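PDB 6DX5: RNA-dependent RNA polymerase from Farallon virus, which probably synthesises viral RNA as an RNA-directed polymerase and carries, in the piece crystallised here, an N-terminal OTU-type cysteine protease domain. Local coordinates for residues R40-L45 with S134-T139; L45-E50 with D54-T59. All coordinates share one frame; numbering follows the deposited sequence.

Contacts 1 and 2 lie side by side on helix 37-47 of the viral OTU protease domain, their centres about 7 Å apart and on the same side of the chain's centre. Contact 2 joins this helix to its immediate successor, helix 53-66, whereas contact 1 reaches 89 residues on, to the end of helix 126-136, and so closes a long, largely helical excursion that includes contact 2. L45 belongs to both. The two also meet directly: R40 NH1 forms a salt bridge with E50 OE2 at 2.7 Å, and A43 CB packs on V56 CG2 at 3.6 Å. Helix 37-47 thus packs against both other helices, while A41, F42 and Y44 touch strands of the mixed sheet.

Contact 1. Residues R40-L45 with S134-T139; sequences RAFAYL and SALNVT
F42 points from helix 37-47 at L136 and V138, whose side chains head the other way, toward it, and the far end of its ring makes the contact. With CG anti to the backbone N (chi1 -175°), the ring extends toward the other segment, and side chains rather than backbones make the contact: the closest CA atoms of the two segments, those of F42 and T139, are 11.2 Å apart. F42 CE2 lies 3.6 Å from L136 CD1, and this methyl approaches the ring obliquely. It is brought there by an extended leucine chain, in which CD1 is anti to CA (chi2 163°). V138 arrives differently: its CG2 sits at the ring edge, close to the ring plane, 4.1 Å from F42 CZ. Both partners belong to the Schellman motif that ends helix 126-136. N137 takes a positive phi, its amide returns to S134 O in a weak bond of 3.4 Å, and the chain swings round so that L136 and V138 converge on the same ring before strand 140-145 begins. In this OTU domain the contact packs helix 37-47, which in relatives carries the nucleophilic cysteine near its start, against the turn that leads into strand 140-145. I168 of strand 166-171 and V56 of helix 53-66 also pack on F42, whose ring meets that of F46 with the planes at about 15°.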
loop_
_atom_site.group_PDB
_atom_site.type_symbol
_atom_site.label_atom_id
_atom_site.label_comp_id
_atom_site.label_asym_id
_atom_site.label_seq_id
_atom_site.Cartn_x
_atom_site.Cartn_y
_atom_site.Cartn_z
ATOM N N ARG A 40 16.296 -5.843 -10.894
ATOM C CA ARG A 40 17.585 -5.305 -11.365
ATOM C C ARG A 40 18.146 -4.262 -10.406
ATOM O O ARG A 40 19.369 -4.215 -10.149
ATOM C CB ARG A 40 17.431 -4.661 -12.744
ATOM C CG ARG A 40 17.167 -5.672 -13.857
ATOM C CD ARG A 40 16.877 -4.954 -15.209
ATOM N NE ARG A 40 16.852 -5.954 -16.264
ATOM C CZ ARG A 40 17.954 -6.366 -16.875
ATOM N NH1 ARG A 40 19.134 -5.798 -16.567
ATOM N NH2 ARG A 40 17.887 -7.318 -17.789
ATOM N N ALA A 41 17.275 -3.389 -9.899
ATOM C CA ALA A 41 17.712 -2.407 -8.909
ATOM C C ALA A 41 18.251 -3.113 -7.669
ATOM O O ALA A 41 19.370 -2.842 -7.214
ATOM C CB ALA A 41 16.541 -1.469 -8.554
ATOM N N PHE A 42 17.518 -4.096 -7.161
ATOM C CA PHE A 42 18.029 -4.749 -5.959
ATOM C C PHE A 42 19.289 -5.541 -6.299
ATOM O O PHE A 42 20.290 -5.462 -5.581
ATOM C CB PHE A 42 16.933 -5.632 -5.296
ATOM C CG PHE A 42 17.369 -6.217 -3.993
ATOM C CD1 PHE A 42 17.354 -5.458 -2.833
ATOM C CD2 PHE A 42 17.865 -7.506 -3.938
ATOM C CE1 PHE A 42 17.795 -5.999 -1.618
ATOM C CE2 PHE A 42 18.327 -8.066 -2.730
ATOM C CZ PHE A 42 18.283 -7.306 -1.565
ATOM N N ALA A 43 19.307 -6.242 -7.432
ATOM C CA ALA A 43 20.523 -6.979 -7.756
ATOM C C ALA A 43 21.730 -6.030 -7.885
ATOM O O ALA A 43 22.861 -6.366 -7.495
ATOM C CB ALA A 43 20.298 -7.794 -9.041
ATOM N N TYR A 44 21.519 -4.828 -8.407
ATOM C CA TYR A 44 22.645 -3.912 -8.521
ATOM C C TYR A 44 23.215 -3.568 -7.149
ATOM O O TYR A 44 24.440 -3.581 -6.959
ATOM C CB TYR A 44 22.246 -2.644 -9.267
ATOM C CG TYR A 44 23.427 -1.712 -9.327
ATOM C CD1 TYR A 44 24.398 -1.841 -10.322
ATOM C CD2 TYR A 44 23.585 -0.715 -8.384
ATOM C CE1 TYR A 44 25.508 -0.981 -10.376
ATOM C CE2 TYR A 44 24.686 0.163 -8.436
ATOM C CZ TYR A 44 25.633 0.020 -9.426
ATOM O OH TYR A 44 26.693 0.915 -9.462
ATOM N N LEU A 45 22.344 -3.270 -6.162
ATOM C CA LEU A 45 22.855 -2.908 -4.837
ATOM C C LEU A 45 23.418 -4.116 -4.119
ATOM O O LEU A 45 24.451 -4.021 -3.452
ATOM C CB LEU A 45 21.761 -2.305 -3.963
ATOM C CG LEU A 45 21.191 -1.016 -4.530
ATOM C CD1 LEU A 45 20.033 -0.483 -3.681
ATOM C CD2 LEU A 45 22.342 -0.017 -4.607
ATOM N N SER A 134 12.825 -10.373 4.148
ATOM C CA SER A 134 12.803 -11.498 5.073
ATOM C C SER A 134 13.748 -12.599 4.619
ATOM O O SER A 134 14.470 -13.179 5.435
ATOM C CB SER A 134 11.382 -12.045 5.205
ATOM O OG SER A 134 10.517 -11.057 5.736
ATOM N N ALA A 135 13.727 -12.942 3.324
ATOM C CA ALA A 135 14.584 -14.039 2.865
ATOM C C ALA A 135 16.040 -13.750 3.188
ATOM O O ALA A 135 16.760 -14.630 3.642
ATOM C CB ALA A 135 14.439 -14.247 1.346
ATOM N N LEU A 136 16.507 -12.516 2.943
ATOM C CA LEU A 136 17.942 -12.243 3.077
ATOM C C LEU A 136 18.281 -11.564 4.391
ATOM O O LEU A 136 19.448 -11.284 4.623
ATOM C CB LEU A 136 18.453 -11.374 1.921
ATOM C CG LEU A 136 18.155 -11.972 0.559
ATOM C CD1 LEU A 136 18.290 -10.931 -0.557
ATOM C CD2 LEU A 136 19.111 -13.159 0.341
ATOM N N ASN A 137 17.291 -11.292 5.254
ATOM C CA ASN A 137 17.510 -10.574 6.523
ATOM C C ASN A 137 18.130 -9.185 6.307
ATOM O O ASN A 137 19.116 -8.831 6.943
ATOM C CB ASN A 137 18.383 -11.404 7.481
ATOM C CG ASN A 137 18.404 -10.821 8.865
ATOM O OD1 ASN A 137 17.458 -10.109 9.268
ATOM N ND2 ASN A 137 19.459 -11.109 9.618
ATOM N N VAL A 138 17.574 -8.411 5.372
ATOM C CA VAL A 138 18.069 -7.068 5.084
ATOM C C VAL A 138 16.893 -6.119 5.137
ATOM O O VAL A 138 15.733 -6.536 5.213
ATOM C CB VAL A 138 18.767 -6.927 3.717
ATOM C CG1 VAL A 138 19.982 -7.778 3.659
ATOM C CG2 VAL A 138 17.795 -7.228 2.530
ATOM N N THR A 139 17.219 -4.825 5.098
ATOM C CA THR A 139 16.241 -3.763 5.018
ATOM C C THR A 139 16.230 -3.170 3.613
ATOM O O THR A 139 17.289 -2.803 3.064
ATOM C CB THR A 139 16.553 -2.711 6.069
ATOM O OG1 THR A 139 16.460 -3.353 7.342
ATOM C CG2 THR A 139 15.541 -1.563 6.023
#

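Contact 2. Residues L45-E50 with D54-T59; sequences LFFDTE and DTVKGT
The chain leaves helix 37-47 at D48, with a positive phi of 63°, and passes through T49 and E50 to helix 53-66, which brings F47 against T55 and V56. Within the OTU domain this helix-loop-helix connection brings two successive helices together through apolar side chains. A chi1 of -64°, with CG anti to the carbonyl carbon, turns the F47 ring toward helix 53-66, where its edge meets V56: CE2 stands 3.7 Å from V56 CG2, which lies near the ring plane. T55 adds a looser touch, its CG2 4.4 Å from F47 CE2 and oblique to the ring. F46 CD2 covers the middle of one face of F47, 3.5 Å from the ring plane. L132 of helix 126-136 also packs on V56. On the second helix, D54 OD1 accepts the amide of T55 at 2.9 Å; the N-H comes from above the carboxylate plane, and the angle at the hydrogen is a bent 132°. T55 O is gripped twice, by T59 N at 2.8 Å and from the opposite face of its plane by T59 OG1 at 2.6 Å.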
loop_
_atom_site.group_PDB
_atom_site.type_symbol
_atom_site.label_atom_id
_atom_site.label_comp_id
_atom_site.label_asym_id
_atom_site.label_seq_id
_atom_site.Cartn_x
_atom_site.Cartn_y
_atom_site.Cartn_z
ATOM N N LEU A 45 22.344 -3.270 -6.162
ATOM C CA LEU A 45 22.855 -2.908 -4.837
ATOM C C LEU A 45 23.418 -4.116 -4.119
ATOM O O LEU A 45 24.451 -4.021 -3.452
ATOM C CB LEU A 45 21.761 -2.305 -3.963
ATOM C CG LEU A 45 21.191 -1.016 -4.530
ATOM C CD1 LEU A 45 20.033 -0.483 -3.681
ATOM C CD2 LEU A 45 22.342 -0.017 -4.607
ATOM N N PHE A 46 22.743 -5.260 -4.236
ATOM C CA PHE A 46 23.064 -6.369 -3.375
ATOM C C PHE A 46 24.226 -7.184 -3.937
ATOM O O PHE A 46 25.089 -7.630 -3.170
ATOM C CB PHE A 46 21.820 -7.256 -3.199
ATOM C CG PHE A 46 21.948 -8.275 -2.051
ATOM C CD1 PHE A 46 21.958 -7.852 -0.723
ATOM C CD2 PHE A 46 22.068 -9.626 -2.318
ATOM C CE1 PHE A 46 22.101 -8.770 0.330
ATOM C CE2 PHE A 46 22.173 -10.561 -1.272
ATOM C CZ PHE A 46 22.200 -10.134 0.060
ATOM N N PHE A 47 24.233 -7.440 -5.258
ATOM C CA PHE A 47 25.270 -8.253 -5.913
ATOM C C PHE A 47 26.184 -7.436 -6.838
ATOM O O PHE A 47 26.972 -8.030 -7.589
ATOM C CB PHE A 47 24.642 -9.377 -6.762
ATOM C CG PHE A 47 23.850 -10.418 -5.980
ATOM C CD1 PHE A 47 24.462 -11.218 -5.012
ATOM C CD2 PHE A 47 22.500 -10.624 -6.244
ATOM C CE1 PHE A 47 23.734 -12.196 -4.296
ATOM C CE2 PHE A 47 21.773 -11.596 -5.538
ATOM C CZ PHE A 47 22.401 -12.391 -4.566
ATOM N N ASP A 48 26.038 -6.112 -6.872
ATOM C CA ASP A 48 26.860 -5.230 -7.706
ATOM C C ASP A 48 26.695 -5.489 -9.189
ATOM O O ASP A 48 27.566 -5.102 -9.989
ATOM C CB ASP A 48 28.331 -5.322 -7.322
ATOM C CG ASP A 48 28.528 -5.076 -5.846
ATOM O OD1 ASP A 48 27.999 -4.051 -5.308
ATOM O OD2 ASP A 48 29.153 -5.955 -5.207
ATOM N N THR A 49 25.598 -6.130 -9.592
ATOM C CA THR A 49 25.309 -6.191 -11.019
ATOM C C THR A 49 23.821 -6.403 -11.229
ATOM O O THR A 49 23.210 -7.238 -10.563
ATOM C CB THR A 49 26.102 -7.307 -11.717
ATOM O OG1 THR A 49 25.677 -7.350 -13.080
ATOM C CG2 THR A 49 25.863 -8.708 -11.062
ATOM N N GLU A 50 23.247 -5.683 -12.190
ATOM C CA GLU A 50 21.843 -5.912 -12.483
ATOM C C GLU A 50 21.621 -7.222 -13.247
ATOM O O GLU A 50 20.471 -7.693 -13.371
ATOM C CB GLU A 50 21.283 -4.637 -13.179
ATOM C CG GLU A 50 21.455 -4.472 -14.597
ATOM C CD GLU A 50 20.804 -3.145 -15.189
ATOM O OE1 GLU A 50 21.434 -2.023 -15.209
ATOM O OE2 GLU A 50 19.677 -3.265 -15.719
ATOM N N ASP A 54 17.871 -12.280 -11.966
ATOM C CA ASP A 54 17.158 -13.550 -12.044
ATOM C C ASP A 54 17.363 -14.368 -10.781
ATOM O O ASP A 54 16.435 -15.068 -10.336
ATOM C CB ASP A 54 17.592 -14.365 -13.285
ATOM C CG ASP A 54 19.152 -14.476 -13.441
ATOM O OD1 ASP A 54 19.920 -13.808 -12.694
ATOM O OD2 ASP A 54 19.620 -15.236 -14.336
ATOM N N THR A 55 18.575 -14.310 -10.209
ATOM C CA THR A 55 18.818 -14.920 -8.903
ATOM C C THR A 55 18.016 -14.206 -7.817
ATOM O O THR A 55 17.491 -14.831 -6.891
ATOM C CB THR A 55 20.303 -14.864 -8.623
ATOM O OG1 THR A 55 20.982 -15.555 -9.677
ATOM C CG2 THR A 55 20.676 -15.460 -7.252
ATOM N N VAL A 56 17.893 -12.889 -7.932
ATOM C CA VAL A 56 17.067 -12.140 -6.994
ATOM C C VAL A 56 15.609 -12.575 -7.129
ATOM O O VAL A 56 14.920 -12.837 -6.139
ATOM C CB VAL A 56 17.238 -10.618 -7.241
ATOM C CG1 VAL A 56 16.166 -9.855 -6.447
ATOM C CG2 VAL A 56 18.654 -10.173 -6.821
ATOM N N LYS A 57 15.110 -12.651 -8.367
ATOM C CA LYS A 57 13.757 -13.106 -8.565
ATOM C C LYS A 57 13.577 -14.521 -7.981
ATOM O O LYS A 57 12.602 -14.791 -7.269
ATOM C CB LYS A 57 13.430 -13.099 -10.050
ATOM C CG LYS A 57 11.981 -13.537 -10.369
ATOM C CD LYS A 57 11.631 -13.272 -11.879
ATOM C CE LYS A 57 10.156 -13.731 -12.150
ATOM N NZ LYS A 57 9.693 -13.723 -13.582
ATOM N N GLY A 58 14.496 -15.438 -8.321
ATOM C CA GLY A 58 14.427 -16.808 -7.815
ATOM C C GLY A 58 14.452 -16.844 -6.292
ATOM O O GLY A 58 13.778 -17.662 -5.671
ATOM N N THR A 59 15.194 -15.924 -5.668
ATOM C CA THR A 59 15.216 -15.848 -4.215
ATOM C C THR A 59 13.848 -15.482 -3.673
ATOM O O THR A 59 13.336 -16.137 -2.758
ATOM C CB THR A 59 16.282 -14.857 -3.781
ATOM O OG1 THR A 59 17.532 -15.331 -4.304
ATOM C CG2 THR A 59 16.353 -14.719 -2.227
#